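Side-chain contacts in xylose isomerase domain protein TIM barrel (Planctomyces limnophilus, PDB 3TVA), which is probably an isomerase of the xylose isomerase-like TIM-barrel family and binds a magnesium ion: residues A[216-220]-A[221-225]; A[193-196]-A[197-200]; A[230-233]-A[234-237]. One frame throughout, in Å; residues are numbered along the deposited sequence.

Contact 1: residues A[216-220]-A[221-225]; sequences LWAPV and NERGK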
ATOM      1  N   LEU A 216      12.885 -11.086   4.280  1.00 24.40           N
ATOM      2  CA  LEU A 216      13.360 -12.235   5.049  1.00 25.07           C
ATOM      3  C   LEU A 216      12.838 -12.119   6.475  1.00 26.51           C
ATOM      4  O   LEU A 216      12.820 -11.021   7.041  1.00 24.65           O
ATOM      5  CB  LEU A 216      14.895 -12.261   5.072  1.00 28.51           C
ATOM      6  CG  LEU A 216      15.605 -12.439   3.727  1.00 33.24           C
ATOM      7  CD1 LEU A 216      17.130 -12.221   3.871  1.00 34.97           C
ATOM      8  CD2 LEU A 216      15.307 -13.837   3.132  1.00 29.85           C
ATOM      9  N   TRP A 217      12.402 -13.232   7.057  1.00 27.56           N
ATOM     10  CA  TRP A 217      12.001 -13.237   8.465  1.00 28.04           C
ATOM     11  C   TRP A 217      13.152 -12.816   9.371  1.00 30.91           C
ATOM     12  O   TRP A 217      14.314 -13.102   9.086  1.00 32.11           O
ATOM     13  CB  TRP A 217      11.560 -14.638   8.899  1.00 26.98           C
ATOM     14  CG  TRP A 217      10.302 -15.100   8.255  1.00 27.50           C
ATOM     15  CD1 TRP A 217      10.190 -15.916   7.163  1.00 30.68           C
ATOM     16  CD2 TRP A 217       8.966 -14.781   8.656  1.00 24.66           C
ATOM     17  NE1 TRP A 217       8.863 -16.111   6.856  1.00 29.31           N
ATOM     18  CE2 TRP A 217       8.092 -15.426   7.755  1.00 26.31           C
ATOM     19  CE3 TRP A 217       8.423 -14.002   9.680  1.00 27.65           C
ATOM     20  CZ2 TRP A 217       6.706 -15.329   7.856  1.00 27.95           C
ATOM     21  CZ3 TRP A 217       7.048 -13.897   9.777  1.00 28.42           C
ATOM     22  CH2 TRP A 217       6.204 -14.557   8.867  1.00 27.66           C
ATOM     23  N   ALA A 218      12.829 -12.162  10.482  1.00 31.76           N
ATOM     24  CA  ALA A 218      13.800 -12.005  11.562  1.00 31.67           C
ATOM     25  C   ALA A 218      14.065 -13.380  12.180  1.00 35.44           C
ATOM     26  O   ALA A 218      13.280 -14.312  11.975  1.00 38.09           O
ATOM     27  CB  ALA A 218      13.256 -11.039  12.615  1.00 29.99           C
ATOM     28  N   PRO A 219      15.170 -13.524  12.940  1.00 39.37           N
ATOM     29  CA  PRO A 219      15.355 -14.764  13.709  1.00 40.35           C
ATOM     30  C   PRO A 219      14.124 -15.032  14.574  1.00 45.87           C
ATOM     31  O   PRO A 219      13.457 -14.068  14.969  1.00 41.92           O
ATOM     32  CB  PRO A 219      16.561 -14.447  14.585  1.00 42.95           C
ATOM     33  CG  PRO A 219      17.343 -13.452  13.789  1.00 42.67           C
ATOM     34  CD  PRO A 219      16.326 -12.615  13.061  1.00 37.82           C
ATOM     35  N   VAL A 220      13.811 -16.304  14.826  1.00 50.83           N
ATOM     36  CA  VAL A 220      12.552 -16.697  15.473  1.00 54.97           C
ATOM     37  C   VAL A 220      12.252 -15.928  16.754  1.00 54.54           C
ATOM     38  O   VAL A 220      11.136 -15.430  16.945  1.00 53.66           O
ATOM     39  CB  VAL A 220      12.528 -18.201  15.820  1.00 63.96           C
ATOM     40  CG1 VAL A 220      11.202 -18.570  16.482  1.00 62.69           C
ATOM     41  CG2 VAL A 220      12.762 -19.044  14.574  1.00 67.79           C
ATOM     42  N   ASN A 221      13.258 -15.837  17.619  0.52 54.93           N
ATOM     43  CA  ASN A 221      13.126 -15.160  18.902  0.52 56.72           C
ATOM     44  C   ASN A 221      12.995 -13.645  18.777  0.52 55.76           C
ATOM     45  O   ASN A 221      12.545 -12.985  19.706  0.52 57.63           O
ATOM     46  CB  ASN A 221      14.303 -15.516  19.815  0.52 60.68           C
ATOM     47  CG  ASN A 221      15.648 -15.254  19.162  0.52 62.15           C
ATOM     48  OD1 ASN A 221      16.033 -15.938  18.212  0.52 62.92           O
ATOM     49  ND2 ASN A 221      16.374 -14.267  19.675  0.52 62.26           N
ATOM     50  N   GLU A 222      13.391 -13.100  17.631  1.00 52.04           N
ATOM     51  CA  GLU A 222      13.294 -11.656  17.381  1.00 47.41           C
ATOM     52  C   GLU A 222      12.033 -11.203  16.619  1.00 43.28           C
ATOM     53  O   GLU A 222      11.850 -10.010  16.369  1.00 43.31           O
ATOM     54  CB  GLU A 222      14.547 -11.138  16.674  1.00 48.98           C
ATOM     55  CG  GLU A 222      15.819 -11.281  17.496  1.00 59.68           C
ATOM     56  CD  GLU A 222      17.041 -10.746  16.768  1.00 72.20           C
ATOM     57  OE1 GLU A 222      16.879  -9.890  15.869  1.00 74.02           O
ATOM     58  OE2 GLU A 222      18.169 -11.185  17.091  1.00 79.61           O
ATOM     59  N   ARG A 223      11.177 -12.139  16.229  1.00 37.67           N
ATOM     60  CA  ARG A 223      10.006 -11.776  15.438  1.00 38.37           C
ATOM     61  C   ARG A 223       9.037 -10.897  16.217  1.00 38.77           C
ATOM     62  O   ARG A 223       8.729 -11.178  17.374  1.00 40.51           O
ATOM     63  CB  ARG A 223       9.319 -13.021  14.882  1.00 39.42           C
ATOM     64  CG  ARG A 223      10.228 -13.757  13.934  1.00 40.92           C
ATOM     65  CD  ARG A 223       9.567 -14.884  13.195  1.00 40.44           C
ATOM     66  NE  ARG A 223      10.597 -15.656  12.514  1.00 45.23           N
ATOM     67  CZ  ARG A 223      10.374 -16.751  11.800  1.00 48.94           C
ATOM     68  NH1 ARG A 223       9.139 -17.215  11.653  1.00 49.82           N
ATOM     69  NH2 ARG A 223      11.394 -17.380  11.230  1.00 50.26           N
ATOM     70  N   GLY A 224       8.578  -9.817  15.590  1.00 35.47           N
ATOM     71  CA  GLY A 224       7.725  -8.858  16.269  1.00 31.83           C
ATOM     72  C   GLY A 224       8.507  -7.938  17.194  1.00 37.26           C
ATOM     73  O   GLY A 224       7.941  -7.077  17.863  1.00 40.84           O
ATOM     74  N   LYS A 225       9.822  -8.116  17.230  1.00 38.26           N
ATOM     75  CA  LYS A 225      10.690  -7.273  18.047  1.00 43.81           C
ATOM     76  C   LYS A 225      11.691  -6.519  17.173  1.00 43.94           C
ATOM     77  O   LYS A 225      11.744  -5.289  17.197  1.00 45.48           O
ATOM     78  CB  LYS A 225      11.347  -8.069  19.173  1.00 48.43           C
ATOM     79  CG  LYS A 225      10.321  -8.558  20.191  1.00 53.95           C
ATOM     80  CD  LYS A 225      10.964  -9.131  21.433  0.76 60.13           C
ATOM     81  CE  LYS A 225      11.746 -10.370  21.090  0.74 64.26           C
ATOM     82  NZ  LYS A 225      12.270 -11.080  22.289  0.72 70.12           N
TER

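Contact 2: residues A[193-196]-A[197-200]; sequences TGNP and IEAL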
ATOM      1  N   THR A 193       4.596 -11.129  12.056  1.00 33.81           N
ATOM      2  CA  THR A 193       3.297 -11.518  12.579  1.00 41.58           C
ATOM      3  C   THR A 193       2.757 -12.908  12.192  1.00 50.99           C
ATOM      4  O   THR A 193       2.340 -13.679  13.068  1.00 58.54           O
ATOM      5  CB  THR A 193       2.274 -10.464  12.225  1.00 40.85           C
ATOM      6  OG1 THR A 193       2.337 -10.218  10.824  1.00 45.45           O
ATOM      7  CG2 THR A 193       2.621  -9.192  12.943  1.00 37.81           C
ATOM      8  N   GLY A 194       2.770 -13.238  10.906  1.00 44.82           N
ATOM      9  CA  GLY A 194       2.141 -14.472  10.451  1.00 40.18           C
ATOM     10  C   GLY A 194       2.367 -14.734   8.974  1.00 33.01           C
ATOM     11  O   GLY A 194       2.697 -13.802   8.229  1.00 30.72           O
ATOM     12  N   ASN A 195       2.201 -15.988   8.550  1.00 26.44           N
ATOM     13  CA  ASN A 195       2.433 -16.342   7.156  1.00 24.59           C
ATOM     14  C   ASN A 195       1.540 -15.553   6.222  1.00 24.03           C
ATOM     15  O   ASN A 195       0.315 -15.608   6.332  1.00 26.30           O
ATOM     16  CB  ASN A 195       2.246 -17.838   6.890  1.00 32.88           C
ATOM     17  CG  ASN A 195       2.658 -18.222   5.467  1.00 39.84           C
ATOM     18  OD1 ASN A 195       1.845 -18.192   4.530  1.00 38.26           O
ATOM     19  ND2 ASN A 195       3.940 -18.548   5.295  1.00 41.50           N
ATOM     20  N   PRO A 196       2.162 -14.819   5.292  1.00 21.93           N
ATOM     21  CA  PRO A 196       1.463 -13.900   4.393  1.00 19.10           C
ATOM     22  C   PRO A 196       0.527 -14.589   3.383  1.00 20.46           C
ATOM     23  O   PRO A 196      -0.529 -14.032   3.102  1.00 18.02           O
ATOM     24  CB  PRO A 196       2.605 -13.171   3.679  1.00 20.30           C
ATOM     25  CG  PRO A 196       3.778 -14.115   3.767  1.00 21.76           C
ATOM     26  CD  PRO A 196       3.625 -14.782   5.105  1.00 20.55           C
ATOM     27  N   ILE A 197       0.880 -15.761   2.859  1.00 18.30           N
ATOM     28  CA  ILE A 197      -0.027 -16.423   1.915  1.00 17.27           C
ATOM     29  C   ILE A 197      -1.300 -16.915   2.624  1.00 20.64           C
ATOM     30  O   ILE A 197      -2.395 -16.794   2.083  1.00 21.61           O
ATOM     31  CB  ILE A 197       0.632 -17.585   1.135  1.00 18.82           C
ATOM     32  CG1 ILE A 197       2.006 -17.178   0.581  1.00 26.68           C
ATOM     33  CG2 ILE A 197      -0.288 -18.049  -0.010  1.00 19.17           C
ATOM     34  CD1 ILE A 197       2.007 -15.863  -0.165  1.00 30.48           C
ATOM     35  N   GLU A 198      -1.161 -17.447   3.839  1.00 18.48           N
ATOM     36  CA  GLU A 198      -2.336 -17.816   4.638  1.00 22.68           C
ATOM     37  C   GLU A 198      -3.219 -16.604   4.963  1.00 21.33           C
ATOM     38  O   GLU A 198      -4.443 -16.703   4.965  1.00 18.15           O
ATOM     39  CB  GLU A 198      -1.924 -18.513   5.932  1.00 28.89           C
ATOM     40  CG  GLU A 198      -1.254 -19.861   5.706  1.00 38.43           C
ATOM     41  CD  GLU A 198      -0.587 -20.415   6.961  1.00 50.41           C
ATOM     42  OE1 GLU A 198      -0.949 -19.984   8.081  1.00 54.45           O
ATOM     43  OE2 GLU A 198       0.307 -21.284   6.823  1.00 52.82           O
ATOM     44  N   ALA A 199      -2.599 -15.466   5.251  1.00 19.45           N
ATOM     45  CA  ALA A 199      -3.365 -14.268   5.564  1.00 19.65           C
ATOM     46  C   ALA A 199      -4.133 -13.797   4.331  1.00 19.74           C
ATOM     47  O   ALA A 199      -5.278 -13.396   4.438  1.00 21.32           O
ATOM     48  CB  ALA A 199      -2.462 -13.146   6.086  1.00 12.74           C
ATOM     49  N   LEU A 200      -3.480 -13.836   3.174  1.00 14.50           N
ATOM     50  CA  LEU A 200      -4.118 -13.488   1.911  1.00 16.22           C
ATOM     51  C   LEU A 200      -5.393 -14.299   1.665  1.00 17.54           C
ATOM     52  O   LEU A 200      -6.409 -13.738   1.260  1.00 17.39           O
ATOM     53  CB  LEU A 200      -3.150 -13.715   0.751  1.00 17.51           C
ATOM     54  CG  LEU A 200      -3.746 -13.502  -0.642  1.00 17.94           C
ATOM     55  CD1 LEU A 200      -4.231 -12.050  -0.821  1.00 16.86           C
ATOM     56  CD2 LEU A 200      -2.715 -13.877  -1.712  1.00 15.19           C
TER

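Contact 3: residues A[230-233]-A[234-237]; sequences EVAL and GTGD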
ATOM      1  N   GLU A 230      13.953  -6.335   4.216  1.00 25.38           N
ATOM      2  CA  GLU A 230      13.410  -6.280   2.862  1.00 28.94           C
ATOM      3  C   GLU A 230      14.513  -6.606   1.865  1.00 27.40           C
ATOM      4  O   GLU A 230      15.633  -6.153   2.032  1.00 27.60           O
ATOM      5  CB  GLU A 230      12.802  -4.910   2.550  1.00 31.81           C
ATOM      6  CG  GLU A 230      12.104  -4.880   1.192  1.00 39.50           C
ATOM      7  CD  GLU A 230      11.719  -3.477   0.722  1.00 43.36           C
ATOM      8  OE1 GLU A 230      11.573  -2.567   1.570  1.00 47.69           O
ATOM      9  OE2 GLU A 230      11.567  -3.293  -0.509  1.00 40.46           O
ATOM     10  N   VAL A 231      14.200  -7.409   0.849  1.00 27.99           N
ATOM     11  CA  VAL A 231      15.185  -7.810  -0.154  1.00 27.65           C
ATOM     12  C   VAL A 231      14.567  -7.750  -1.555  1.00 27.19           C
ATOM     13  O   VAL A 231      13.352  -7.630  -1.690  1.00 25.80           O
ATOM     14  CB  VAL A 231      15.709  -9.246   0.106  1.00 30.73           C
ATOM     15  CG1 VAL A 231      16.515  -9.300   1.394  1.00 27.24           C
ATOM     16  CG2 VAL A 231      14.545 -10.236   0.157  1.00 24.00           C
ATOM     17  N   ALA A 232      15.407  -7.836  -2.586  1.00 25.67           N
ATOM     18  CA  ALA A 232      14.949  -7.816  -3.973  1.00 27.74           C
ATOM     19  C   ALA A 232      13.895  -8.904  -4.242  1.00 28.97           C
ATOM     20  O   ALA A 232      13.966 -10.003  -3.692  1.00 27.26           O
ATOM     21  CB  ALA A 232      16.140  -7.970  -4.926  1.00 31.01           C
ATOM     22  N   LEU A 233      12.912  -8.577  -5.076  1.00 28.54           N
ATOM     23  CA  LEU A 233      11.774  -9.456  -5.305  1.00 28.97           C
ATOM     24  C   LEU A 233      12.230 -10.856  -5.724  1.00 32.80           C
ATOM     25  O   LEU A 233      13.030 -11.004  -6.645  1.00 29.12           O
ATOM     26  CB  LEU A 233      10.870  -8.874  -6.389  1.00 28.43           C
ATOM     27  CG  LEU A 233       9.423  -9.354  -6.328  1.00 35.76           C
ATOM     28  CD1 LEU A 233       8.749  -8.743  -5.109  1.00 33.65           C
ATOM     29  CD2 LEU A 233       8.660  -9.021  -7.606  1.00 35.70           C
ATOM     30  N   GLY A 234      11.731 -11.875  -5.026  1.00 30.77           N
ATOM     31  CA  GLY A 234      12.068 -13.251  -5.341  1.00 28.08           C
ATOM     32  C   GLY A 234      13.240 -13.811  -4.561  1.00 32.25           C
ATOM     33  O   GLY A 234      13.486 -15.018  -4.605  1.00 33.81           O
ATOM     34  N   THR A 235      13.996 -12.949  -3.883  1.00 28.56           N
ATOM     35  CA  THR A 235      15.135 -13.433  -3.103  1.00 31.67           C
ATOM     36  C   THR A 235      14.805 -13.618  -1.620  1.00 32.60           C
ATOM     37  O   THR A 235      15.661 -14.041  -0.844  1.00 32.52           O
ATOM     38  CB  THR A 235      16.388 -12.538  -3.265  1.00 34.80           C
ATOM     39  OG1 THR A 235      16.120 -11.229  -2.747  1.00 32.77           O
ATOM     40  CG2 THR A 235      16.776 -12.434  -4.736  1.00 34.40           C
ATOM     41  N   GLY A 236      13.568 -13.306  -1.236  1.00 28.07           N
ATOM     42  CA  GLY A 236      13.159 -13.395   0.155  1.00 30.21           C
ATOM     43  C   GLY A 236      12.313 -14.602   0.519  1.00 31.60           C
ATOM     44  O   GLY A 236      12.392 -15.637  -0.134  1.00 30.39           O
ATOM     45  N   ASP A 237      11.531 -14.468   1.591  1.00 29.19           N
ATOM     46  CA  ASP A 237      10.703 -15.555   2.122  1.00 26.61           C
ATOM     47  C   ASP A 237       9.220 -15.548   1.722  1.00 28.80           C
ATOM     48  O   ASP A 237       8.462 -16.398   2.184  1.00 25.14           O
ATOM     49  CB  ASP A 237      10.823 -15.608   3.648  1.00 23.62           C
ATOM     50  CG  ASP A 237      12.231 -15.932   4.104  1.00 32.16           C
ATOM     51  OD1 ASP A 237      12.922 -16.687   3.385  1.00 30.15           O
ATOM     52  OD2 ASP A 237      12.651 -15.429   5.169  1.00 35.71           O
TER

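Contact 1: residues A[216-220]-A[221-225]
Pro-219 and Glu-222 close a short 3-10 turn: the backbone N of Glu-222 donates to Pro-219 O at 2.8 Å, reaching it from well above the carbonyl plane, and Arg-223 N adds a weak, long bond to Val-220 O. The chain thus doubles back, and Arg-223 is returned to the level of Trp-217 and Ala-218. Its CG stands anti to the carbonyl carbon (chi1 -63°), and the extension of the chain from CG to NE carries the guanidinium to the indole. There the group lies flat over one face of the Trp-217 ring, centres 4.4 Å apart and planes at 21°, an offset stack. NH1 lies about 3.7 Å above the ring plane, just beyond the CD2-CE3 edge, 3.8 Å from Trp-217 CE3, while NH2 comes within 3.6 Å of Trp-217 CB. Arg-223 NE donates to Ala-218 O at 3.0 Å, the oxygen somewhat tilted out of the guanidinium plane, so stack and bond together fix the rotation of the group. Val-220 CG2 rests on the other guanidinium face, 4.0 Å from Arg-223 NH2. The Glu-222 carboxylate passes by the Pro-219 ring, and its OE1 is bonded to Ser-226 OG. The arrangement is a 3-10 turn with an arginine-tryptophan stack, set in the surface loop that joins strands 207-216 and 229-231 of the TIM barrel.

Contact 2: residues A[193-196]-A[197-200]
An asparagine N-cap starts helix 196-203, where Asn-195 accepts the first backbone N-H groups with its side chain. Asn-195 OD1 takes two of them. The bond from Glu-198 N is 3.2 Å long and fairly straight (165° at the hydrogen), lying in the amide plane on a lone pair of the oxygen; the one from Ile-197 N, at 3.1 Å, is bent and weak. What brings OD1 over the helix end is the first torsion of Asn-195, with CG anti to the backbone N (chi1 -173°). The Asn-195 backbone works in the same direction: its carbonyl O accepts from Ala-199 N at 3.1 Å, and one residue on Pro-196 O receives Leu-200 N at 3.0 Å, so regular helical bonding follows straight after the cap.

Glu-198 comes back across the cap. Its extended chain crosses the Asn-195 side chain at about a right angle, bringing the carboxylate carbon CD to 3.8 Å from Asn-195 CB, with carboxylate and amide planes 31° apart. A carboxylate near the N-terminus of a helix would probably be favoured by the helix dipole. Pro-196, which has no N-H to offer, fills the first turn with its ring turned out of the contact, against Pro-185 and Ile-189 of helix 185-190. Ile-197 and Leu-200 face helix 240-249 instead, touching Tyr-243, Thr-246 and Leu-247. Such an Asn-Pro start, side-chain acceptor followed by proline in the first turn, is a classic N-cap, and here it begins a helix that touches both helix 185-190 and helix 240-249 of the TIM barrel.

Contact 3: residues A[230-233]-A[234-237]
Thr-235 OG1 and the backbone N of the same residue both reach back to Ala-232 O, at 2.7 and 3.0 Å, closing a type II turn from Ala-232 to Thr-235. The hydroxyl can do so because OG1 stands between the backbone N and the carbonyl carbon of Thr-235 (chi1 64°), which points it at Ala-232 O and sends CG2 the other way. Val-231 meets it obliquely from the strand side: its CG2 lies 3.4 Å from Thr-235 OG1 and, tightly, 3.4 Å from Gly-236 CA. That branch also sits between N and carbonyl carbon, turned in toward the second half of the loop. Gly-234, at the third turn position, has phi 93°, a positive value that suits glycine at this place in a type II turn. Leu-233 points its chain away from the turn, toward Ala-276 and Leu-280 of helix 266-287. Two donors from one residue therefore grip a single carbonyl oxygen, which probably favours both this turn and this threonine rotamer.

In the fold
Trp-217 is the meeting point of contacts 1 and 2: while its ring carries the arginine of contact 1, the far edge packs on contact 2, with CH2 3.6 Å from Gly-194 O. Contact 3, on strand 229-231 and the loop beyond it, meets contact 1 at the base of that loop, Asp-237 OD2 probably accepting from Trp-217 N at 2.9 Å. Contacts 2 and 3 do not touch, their nearest atoms being about 5 Å apart. Both flank the magnesium site of Glu-158, Asp-184, His-211 and Glu-259 without entering it: the side chains of Pro-196 and Leu-233 stay about 12 and 11 Å from the ion. Contact 1 lies further out, at the surface.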